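Local coordinates for general secretion pathway protein C (PDB 2I4S) that probably serves the type II secretion system, which exports cholera toxin through the outer membrane, and is represented here by its periplasmic PDZ domain, at residues I53-G58 / L90-D95; Y39-G44 / D59-L64; F22-L27 / P43-V48. All blocks are in the same frame, centred on the assembly; numbering follows the deposited sequence.

How the interactions relate
The three contacts show how a small PDZ domain builds an antiparallel sheet and ties its loops to it. Interactions 1 and 2 lie closest, their centres about 7 Å apart, on the neighbouring strands 87-94 and 60-64, where Glu-93 N sits 2.8 Å from Met-60 O, probably as a hydrogen bond. Interaction 3 is centred about 10 Å from interaction 2 and shares Pro-43 and Gly-44 with it. Strands 25-32 and 35-43 pair between these two contacts, Val-41 CG1 packing 3.6 Å from Val-25 CG1. About 13 Å separates the centres of interactions 1 and 3, yet their segments still touch, Ile-53 CD1 lying 3.9 Å from Val-25 CG2.

Interaction 1. Residues I53-G58 / L90-D95; sequences IGLQDG and LTVERD
Arg-94 and Gln-56 lie flat against each other where the loop after helix 48-53 of this PDZ domain passes over the end of strand 87-94. Their amide and guanidinium planes are only 5° apart, with Gln-56 CD 3.7 Å above the guanidinium plane and displaced toward its rim. The arginine chain starts out extended and then bends at chi3 (-68°), which turns the guanidinium along the loop. There NH2 gives a weak bond of 2.8 Å to Gly-54 O, far from straight at 125°. Gly-54, with positive phi, ends the helix in a Schellman motif, so the arginine bonds to the carbonyl of the residue just past the helix. Its NE makes a salt bridge to Asp-59 on the way into the next strand, a second anchor that should limit rotation of the group. Nearer the sheet the contact is apolar. Leu-55 sends a single methyl, CD2, to the strand, 3.7 Å from Leu-90 CD1 and equally far from Val-92 CG1, crossing Leu-90 at about a right angle. At the exposed end the two backbones are joined through a water, which can donate to Gly-58 O at 2.7 Å and accepts from Asp-95 N at 3.2 Å.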
loop_
_atom_site.group_PDB
_atom_site.type_symbol
_atom_site.label_atom_id
_atom_site.label_comp_id
_atom_site.label_asym_id
_atom_site.label_seq_id
_atom_site.Cartn_x
_atom_site.Cartn_y
_atom_site.Cartn_z
ATOM N N ILE A 53 -1.579 -5.375 -7.675
ATOM C CA ILE A 53 -1.934 -5.684 -6.286
ATOM C C ILE A 53 -3.444 -5.815 -6.120
ATOM O O ILE A 53 -3.913 -6.488 -5.204
ATOM C CB ILE A 53 -1.411 -4.576 -5.310
ATOM C CG1 ILE A 53 0.117 -4.558 -5.265
ATOM C CG2 ILE A 53 -1.952 -4.763 -3.895
ATOM C CD1 ILE A 53 0.700 -3.326 -4.564
ATOM N N GLY A 54 -4.191 -5.191 -7.025
ATOM C CA GLY A 54 -5.656 -5.166 -6.982
ATOM C C GLY A 54 -6.193 -3.826 -6.506
ATOM O O GLY A 54 -7.370 -3.694 -6.204
ATOM N N LEU A 55 -5.320 -2.822 -6.435
ATOM C CA LEU A 55 -5.741 -1.520 -5.963
ATOM C C LEU A 55 -6.409 -0.758 -7.086
ATOM O O LEU A 55 -6.089 -0.966 -8.262
ATOM C CB LEU A 55 -4.541 -0.746 -5.408
ATOM C CG LEU A 55 -3.953 -1.385 -4.139
ATOM C CD1 LEU A 55 -2.530 -0.993 -3.966
ATOM C CD2 LEU A 55 -4.789 -1.033 -2.890
ATOM N N GLN A 56 -7.343 0.125 -6.737
ATOM C CA GLN A 56 -7.955 1.014 -7.734
ATOM C C GLN A 56 -7.861 2.445 -7.293
ATOM O O GLN A 56 -7.713 2.712 -6.095
ATOM C CB GLN A 56 -9.429 0.665 -7.924
ATOM C CG GLN A 56 -9.651 -0.752 -8.412
ATOM C CD GLN A 56 -11.110 -1.061 -8.584
ATOM O OE1 GLN A 56 -11.954 -0.171 -8.525
ATOM N NE2 GLN A 56 -11.419 -2.327 -8.781
ATOM N N ASP A 57 -7.978 3.373 -8.239
ATOM C CA ASP A 57 -7.971 4.811 -7.906
ATOM C C ASP A 57 -9.135 5.138 -7.007
ATOM O O ASP A 57 -10.264 4.671 -7.229
ATOM C CB ASP A 57 -8.018 5.681 -9.176
ATOM C CG ASP A 57 -6.799 5.461 -10.059
ATOM O OD1 ASP A 57 -5.775 6.133 -9.838
ATOM O OD2 ASP A 57 -6.862 4.591 -10.952
ATOM N N GLY A 58 -8.859 5.928 -5.977
ATOM C CA GLY A 58 -9.876 6.246 -4.968
ATOM C C GLY A 58 -9.891 5.333 -3.734
ATOM O O GLY A 58 -10.585 5.633 -2.771
ATOM N N LEU A 90 -3.113 -5.453 2.526
ATOM C CA LEU A 90 -3.839 -4.198 2.724
ATOM C C LEU A 90 -5.360 -4.402 2.814
ATOM O O LEU A 90 -5.932 -5.165 2.037
ATOM C CB LEU A 90 -3.583 -3.278 1.542
ATOM C CG LEU A 90 -2.596 -2.123 1.555
ATOM C CD1 LEU A 90 -2.904 -1.248 0.344
ATOM C CD2 LEU A 90 -2.712 -1.318 2.819
ATOM N N THR A 91 -6.014 -3.692 3.728
ATOM C CA THR A 91 -7.469 -3.587 3.695
ATOM C C THR A 91 -7.791 -2.184 3.239
ATOM O O THR A 91 -7.286 -1.207 3.811
ATOM C CB THR A 91 -8.118 -3.847 5.069
ATOM O OG1 THR A 91 -7.824 -5.189 5.476
ATOM C CG2 THR A 91 -9.634 -3.674 4.974
ATOM N N VAL A 92 -8.571 -2.086 2.162
ATOM C CA VAL A 92 -8.950 -0.815 1.584
ATOM C C VAL A 92 -10.460 -0.671 1.554
ATOM O O VAL A 92 -11.190 -1.651 1.437
ATOM C CB VAL A 92 -8.383 -0.598 0.135
ATOM C CG1 VAL A 92 -6.843 -0.636 0.144
ATOM C CG2 VAL A 92 -8.966 -1.625 -0.827
ATOM N N GLU A 93 -10.929 0.563 1.676
ATOM C CA GLU A 93 -12.354 0.852 1.490
ATOM C C GLU A 93 -12.496 1.455 0.107
ATOM O O GLU A 93 -11.796 2.419 -0.232
ATOM C CB GLU A 93 -12.838 1.820 2.552
ATOM C CG GLU A 93 -12.319 1.448 3.932
ATOM C CD GLU A 93 -13.227 1.868 5.077
ATOM O OE1 GLU A 93 -13.775 2.979 5.023
ATOM O OE2 GLU A 93 -13.387 1.071 6.029
ATOM N N ARG A 94 -13.404 0.881 -0.669
ATOM C CA ARG A 94 -13.593 1.198 -2.077
ATOM C C ARG A 94 -15.056 1.477 -2.233
ATOM O O ARG A 94 -15.878 0.575 -2.115
ATOM C CB ARG A 94 -13.211 -0.011 -2.934
ATOM C CG ARG A 94 -13.297 0.195 -4.414
ATOM C CD ARG A 94 -12.800 -1.076 -5.122
ATOM N NE ARG A 94 -11.363 -1.237 -4.887
ATOM C CZ ARG A 94 -10.705 -2.378 -4.980
ATOM N NH1 ARG A 94 -11.359 -3.492 -5.291
ATOM N NH2 ARG A 94 -9.389 -2.410 -4.775
ATOM N N ASP A 95 -15.387 2.733 -2.482
ATOM C CA ASP A 95 -16.780 3.128 -2.577
ATOM C C ASP A 95 -17.625 2.533 -1.461
ATOM O O ASP A 95 -18.725 2.057 -1.694
ATOM C CB ASP A 95 -17.321 2.799 -3.960
ATOM C CG ASP A 95 -16.711 3.692 -5.014
ATOM O OD1 ASP A 95 -15.919 4.589 -4.618
ATOM O OD2 ASP A 95 -17.002 3.509 -6.214
HETATM O O HOH W 1 -13.206 4.924 -3.118
#

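Interaction 2. Residues Y39-G44 / D59-L64; sequences YRVSPG and DMAVAL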
loop_
_atom_site.group_PDB
_atom_site.type_symbol
_atom_site.label_atom_id
_atom_site.label_comp_id
_atom_site.label_asym_id
_atom_site.label_seq_id
_atom_site.Cartn_x
_atom_site.Cartn_y
_atom_site.Cartn_z
ATOM N N TYR A 39 -5.611 6.286 4.611
ATOM C CA TYR A 39 -4.768 6.862 3.582
ATOM C C TYR A 39 -5.286 6.551 2.181
ATOM O O TYR A 39 -5.465 5.390 1.809
ATOM C CB TYR A 39 -3.316 6.399 3.791
ATOM C CG TYR A 39 -2.783 6.940 5.086
ATOM C CD1 TYR A 39 -2.001 8.094 5.116
ATOM C CD2 TYR A 39 -3.138 6.346 6.298
ATOM C CE1 TYR A 39 -1.534 8.606 6.306
ATOM C CE2 TYR A 39 -2.695 6.852 7.492
ATOM C CZ TYR A 39 -1.883 7.981 7.495
ATOM O OH TYR A 39 -1.443 8.498 8.690
ATOM N N ARG A 40 -5.576 7.588 1.423
ATOM C CA ARG A 40 -5.939 7.428 -0.002
ATOM C C ARG A 40 -4.715 6.866 -0.695
ATOM O O ARG A 40 -3.604 7.354 -0.486
ATOM C CB ARG A 40 -6.361 8.787 -0.596
ATOM C CG ARG A 40 -6.843 8.752 -2.045
ATOM C CD ARG A 40 -8.303 8.298 -2.133
ATOM N NE ARG A 40 -9.154 9.160 -1.324
ATOM C CZ ARG A 40 -10.195 8.745 -0.614
ATOM N NH1 ARG A 40 -10.873 9.619 0.108
ATOM N NH2 ARG A 40 -10.543 7.457 -0.602
ATOM N N VAL A 41 -4.902 5.791 -1.453
ATOM C CA VAL A 41 -3.812 5.111 -2.138
ATOM C C VAL A 41 -3.836 5.481 -3.612
ATOM O O VAL A 41 -4.893 5.424 -4.248
ATOM C CB VAL A 41 -3.995 3.588 -2.025
ATOM C CG1 VAL A 41 -2.932 2.865 -2.807
ATOM C CG2 VAL A 41 -3.962 3.166 -0.537
ATOM N N SER A 42 -2.679 5.844 -4.161
ATOM C CA SER A 42 -2.576 6.171 -5.593
ATOM C C SER A 42 -1.292 5.593 -6.192
ATOM O O SER A 42 -0.330 5.356 -5.471
ATOM C CB SER A 42 -2.640 7.686 -5.806
ATOM O OG SER A 42 -1.560 8.323 -5.150
ATOM N N PRO A 43 -1.271 5.373 -7.516
ATOM C CA PRO A 43 -0.069 4.817 -8.152
ATOM C C PRO A 43 1.076 5.816 -8.189
ATOM O O PRO A 43 0.853 7.013 -8.278
ATOM C CB PRO A 43 -0.537 4.464 -9.581
ATOM C CG PRO A 43 -1.760 5.259 -9.812
ATOM C CD PRO A 43 -2.357 5.641 -8.482
ATOM N N GLY A 44 2.293 5.308 -8.089
ATOM C CA GLY A 44 3.478 6.136 -8.149
ATOM C C GLY A 44 4.198 5.904 -9.458
ATOM O O GLY A 44 3.608 6.034 -10.531
ATOM N N ASP A 59 -9.155 4.222 -3.751
ATOM C CA ASP A 59 -9.160 3.314 -2.592
ATOM C C ASP A 59 -8.592 4.040 -1.369
ATOM O O ASP A 59 -7.664 4.817 -1.495
ATOM C CB ASP A 59 -8.303 2.050 -2.841
ATOM C CG ASP A 59 -8.973 1.057 -3.756
ATOM O OD1 ASP A 59 -10.199 1.192 -4.043
ATOM O OD2 ASP A 59 -8.262 0.129 -4.195
HETATM N N MSE A 60 -9.140 3.778 -0.187
HETATM C CA MSE A 60 -8.497 4.251 1.017
HETATM C C MSE A 60 -8.032 3.075 1.884
HETATM O O MSE A 60 -8.836 2.264 2.319
HETATM C CB MSE A 60 -9.456 5.125 1.811
HETATM C CG MSE A 60 -8.858 5.631 3.096
HETATM SE SE MSE A 60 -10.146 6.753 4.108
HETATM C CE MSE A 60 -11.421 5.337 4.717
ATOM N N ALA A 61 -6.730 2.995 2.149
ATOM C CA ALA A 61 -6.206 1.974 3.060
ATOM C C ALA A 61 -6.621 2.276 4.507
ATOM O O ALA A 61 -6.460 3.405 4.982
ATOM C CB ALA A 61 -4.688 1.898 2.948
ATOM N N VAL A 62 -7.171 1.273 5.193
ATOM C CA VAL A 62 -7.496 1.398 6.628
ATOM C C VAL A 62 -6.697 0.454 7.566
ATOM O O VAL A 62 -6.625 0.695 8.781
ATOM C CB VAL A 62 -9.028 1.290 6.899
ATOM C CG1 VAL A 62 -9.808 2.340 6.076
ATOM C CG2 VAL A 62 -9.547 -0.117 6.600
ATOM N N ALA A 63 -6.079 -0.584 6.992
ATOM C CA ALA A 63 -5.197 -1.495 7.725
ATOM C C ALA A 63 -4.077 -1.923 6.805
ATOM O O ALA A 63 -4.308 -2.142 5.620
ATOM C CB ALA A 63 -5.960 -2.743 8.218
ATOM N N LEU A 64 -2.872 -2.062 7.351
ATOM C CA LEU A 64 -1.741 -2.514 6.548
ATOM C C LEU A 64 -0.845 -3.403 7.382
ATOM O O LEU A 64 -0.331 -2.966 8.396
ATOM C CB LEU A 64 -0.968 -1.319 5.978
ATOM C CG LEU A 64 0.117 -1.601 4.928
ATOM C CD1 LEU A 64 0.509 -0.281 4.259
ATOM C CD2 LEU A 64 1.342 -2.302 5.509
#
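Tyr-39 O is held by two groups of the facing strand: Ala-61 N donates to it over 2.7 Å, from a position tilted out of the carbonyl plane, and the CA-H of Met-60 approaches the same oxygen, with CA 3.3 Å away. Tyr-39 N returns a bond of 3.0 Å to Ala-61 O, this time in the carbonyl plane, so Tyr-39 and Ala-61 form an antiparallel hydrogen-bonded pair. Arg-40 and Met-60 follow as a non-hydrogen-bonded pair, and beyond them Val-41 N gives a nearly straight bond (2.9 Å, 172°) to Asp-59 O. The strands run at 125° to each other and part quickly, which confines the pairing to these few residues. The contact is buried within the PDZ fold, and strand 60-64 also pairs with strand 87-94, where Val-62 and Ala-63 both face Thr-91 in a classic beta bulge. On the face that carries Tyr-39 and Ala-61, Val-41 CG2 rests 3.8 Å from Ala-61 CB, beside Leu-55 and Leu-90. The opposite face carries Arg-40 and the selenomethionine Met-60, which cross at about a right angle. Arg-40 folds back because its chain bends at chi2 (81°) and again at chi3, bringing NH2 3.5 Å from Met-60 CB, and a weak hydrogen bond leads from NH2 to Gly-58 O. The carboxylate of Asp-59 is engaged elsewhere, OD2 taking the backbone N-H of Gln-56 and OD1 the salt bridge from Arg-94 NE. The same residue thus serves strand 35-43 with its carbonyl, and the preceding loop and strand 87-94 with its side chain. Met by a guanidinium at one oxygen and an N-H at the other, that carboxylate is probably held as an anion.

Interaction 3. Residues F22-L27 / P43-V48; sequences FQYVRL and PGKDPV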
loop_
_atom_site.group_PDB
_atom_site.type_symbol
_atom_site.label_atom_id
_atom_site.label_comp_id
_atom_site.label_asym_id
_atom_site.label_seq_id
_atom_site.Cartn_x
_atom_site.Cartn_y
_atom_site.Cartn_z
ATOM N N PHE A 22 7.117 2.097 -1.538
ATOM C CA PHE A 22 6.571 3.463 -1.457
ATOM C C PHE A 22 6.778 4.329 -2.702
ATOM O O PHE A 22 6.101 5.346 -2.858
ATOM C CB PHE A 22 7.077 4.198 -0.209
ATOM C CG PHE A 22 6.804 3.466 1.073
ATOM C CD1 PHE A 22 5.508 3.087 1.403
ATOM C CD2 PHE A 22 7.840 3.159 1.950
ATOM C CE1 PHE A 22 5.250 2.406 2.588
ATOM C CE2 PHE A 22 7.594 2.488 3.147
ATOM C CZ PHE A 22 6.298 2.107 3.460
ATOM N N GLN A 23 7.692 3.938 -3.581
ATOM C CA GLN A 23 7.835 4.619 -4.880
ATOM C C GLN A 23 6.635 4.315 -5.801
ATOM O O GLN A 23 6.325 5.108 -6.703
ATOM C CB GLN A 23 9.120 4.208 -5.615
ATOM C CG GLN A 23 10.434 4.221 -4.818
ATOM C CD GLN A 23 11.658 3.985 -5.718
ATOM O OE1 GLN A 23 11.822 4.649 -6.750
ATOM N NE2 GLN A 23 12.516 3.048 -5.329
ATOM N N TYR A 24 5.976 3.174 -5.558
ATOM C CA TYR A 24 4.920 2.605 -6.419
ATOM C C TYR A 24 3.508 2.753 -5.897
ATOM O O TYR A 24 2.543 2.735 -6.679
ATOM C CB TYR A 24 5.152 1.112 -6.619
ATOM C CG TYR A 24 6.407 0.846 -7.409
ATOM C CD1 TYR A 24 6.408 0.949 -8.803
ATOM C CD2 TYR A 24 7.602 0.550 -6.761
ATOM C CE1 TYR A 24 7.574 0.748 -9.530
ATOM C CE2 TYR A 24 8.776 0.341 -7.482
ATOM C CZ TYR A 24 8.747 0.453 -8.858
ATOM O OH TYR A 24 9.904 0.234 -9.537
ATOM N N VAL A 25 3.397 2.804 -4.572
ATOM C CA VAL A 25 2.122 2.905 -3.863
ATOM C C VAL A 25 2.224 4.111 -2.927
ATOM O O VAL A 25 2.943 4.081 -1.912
ATOM C CB VAL A 25 1.791 1.619 -3.057
ATOM C CG1 VAL A 25 0.483 1.790 -2.261
ATOM C CG2 VAL A 25 1.703 0.416 -3.982
ATOM N N ARG A 26 1.490 5.162 -3.269
ATOM C CA ARG A 26 1.550 6.422 -2.586
ATOM C C ARG A 26 0.376 6.537 -1.634
ATOM O O ARG A 26 -0.744 6.138 -1.978
ATOM C CB ARG A 26 1.528 7.563 -3.623
ATOM C CG ARG A 26 2.637 7.463 -4.658
ATOM C CD ARG A 26 4.033 7.508 -4.029
ATOM N NE ARG A 26 5.103 7.326 -5.022
ATOM C CZ ARG A 26 5.590 8.289 -5.803
ATOM N NH1 ARG A 26 5.111 9.531 -5.725
ATOM N NH2 ARG A 26 6.565 8.006 -6.676
ATOM N N LEU A 27 0.634 7.019 -0.419
ATOM C CA LEU A 27 -0.414 7.098 0.602
ATOM C C LEU A 27 -0.533 8.540 1.043
ATOM O O LEU A 27 0.466 9.197 1.290
ATOM C CB LEU A 27 -0.121 6.229 1.832
ATOM C CG LEU A 27 0.238 4.752 1.677
ATOM C CD1 LEU A 27 0.804 4.236 2.978
ATOM C CD2 LEU A 27 -0.941 3.928 1.191
ATOM N N PRO A 43 -1.271 5.373 -7.516
ATOM C CA PRO A 43 -0.069 4.817 -8.152
ATOM C C PRO A 43 1.076 5.816 -8.189
ATOM O O PRO A 43 0.853 7.013 -8.278
ATOM C CB PRO A 43 -0.537 4.464 -9.581
ATOM C CG PRO A 43 -1.760 5.259 -9.812
ATOM C CD PRO A 43 -2.357 5.641 -8.482
ATOM N N GLY A 44 2.293 5.308 -8.089
ATOM C CA GLY A 44 3.478 6.136 -8.149
ATOM C C GLY A 44 4.198 5.904 -9.458
ATOM O O GLY A 44 3.608 6.034 -10.531
ATOM N N LYS A 45 5.466 5.541 -9.381
ATOM C CA LYS A 45 6.338 5.631 -10.545
ATOM C C LYS A 45 5.969 4.785 -11.778
ATOM O O LYS A 45 6.119 5.248 -12.926
ATOM C CB LYS A 45 7.814 5.511 -10.147
ATOM C CG LYS A 45 8.400 4.135 -10.011
ATOM C CD LYS A 45 9.796 4.185 -10.585
ATOM C CE LYS A 45 10.716 3.153 -9.992
ATOM N NZ LYS A 45 11.828 2.895 -10.937
ATOM N N ASP A 46 5.483 3.567 -11.562
ATOM C CA ASP A 46 4.881 2.812 -12.656
ATOM C C ASP A 46 3.620 2.098 -12.171
ATOM O O ASP A 46 3.715 1.129 -11.432
ATOM C CB ASP A 46 5.869 1.799 -13.240
ATOM C CG ASP A 46 5.397 1.230 -14.581
ATOM O OD1 ASP A 46 4.178 0.965 -14.727
ATOM O OD2 ASP A 46 6.248 1.049 -15.485
ATOM N N PRO A 47 2.446 2.560 -12.628
ATOM C CA PRO A 47 1.121 2.162 -12.116
ATOM C C PRO A 47 0.823 0.676 -12.224
ATOM O O PRO A 47 -0.122 0.200 -11.574
ATOM C CB PRO A 47 0.138 2.939 -13.002
ATOM C CG PRO A 47 0.972 4.053 -13.625
ATOM C CD PRO A 47 2.353 3.507 -13.758
ATOM N N VAL A 48 1.597 -0.047 -13.047
ATOM C CA VAL A 48 1.444 -1.500 -13.193
ATOM C C VAL A 48 1.477 -2.280 -11.850
ATOM O O VAL A 48 0.740 -3.264 -11.648
ATOM C CB VAL A 48 2.510 -2.068 -14.200
ATOM C CG1 VAL A 48 3.872 -2.236 -13.525
ATOM C CG2 VAL A 48 2.077 -3.386 -14.788
HETATM O O HOH W 2 2.597 1.419 -9.114
#
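Gln-23 O is the tight point of this contact, gripped from both segments. Lys-45 N donates to it at 2.8 Å, and Arg-26, curling back through a bend at chi2 (-60°), adds NH2 at 2.9 Å and a weak bond from NE. The CA-H of Gly-44 also points at this oxygen. Gly-44 has no side chain, and the place a CB would take is already filled by Gln-23 O and Arg-26 NE. Its CA lies 3.5 Å above the plane of the Arg-26 guanidinium, toward the rim, so the guanidinium lies with one face over the loop backbone while it holds the carbonyl. At the next carbonyl, Tyr-24 O, Gly-44 N donates at 2.9 Å but stands well above the carbonyl plane, 66° out of it. The same carbonyl accepts from a water that also donates to Asp-46 O, at the edge of the Tyr-24 ring. In the PDZ fold these residues mark the place where the weakly bonded helical turn 21-24 gives way to strand 25-32, and the loop after strand 35-43 is pinned to that junction. Toward solvent, packing replaces hydrogen bonds. The exposed Lys-45 runs side by side with Gln-23, pointing the same way, and crosses Tyr-24 obliquely, its CG and CE near CE1, CZ and OH. Lys-45 CE makes a close contact of 3.1 Å with Tyr-24 OH, while NZ is farther off. Such contacts are mostly of methylenes with the phenol. On the other flank Asp-46 leads into helix 48-53: its OD1 accepts from Val-48 N at 3.2 Å, an almost straight capping bond (165°), and OD2 forms a salt bridge with Lys-6 NZ of helix 2-16.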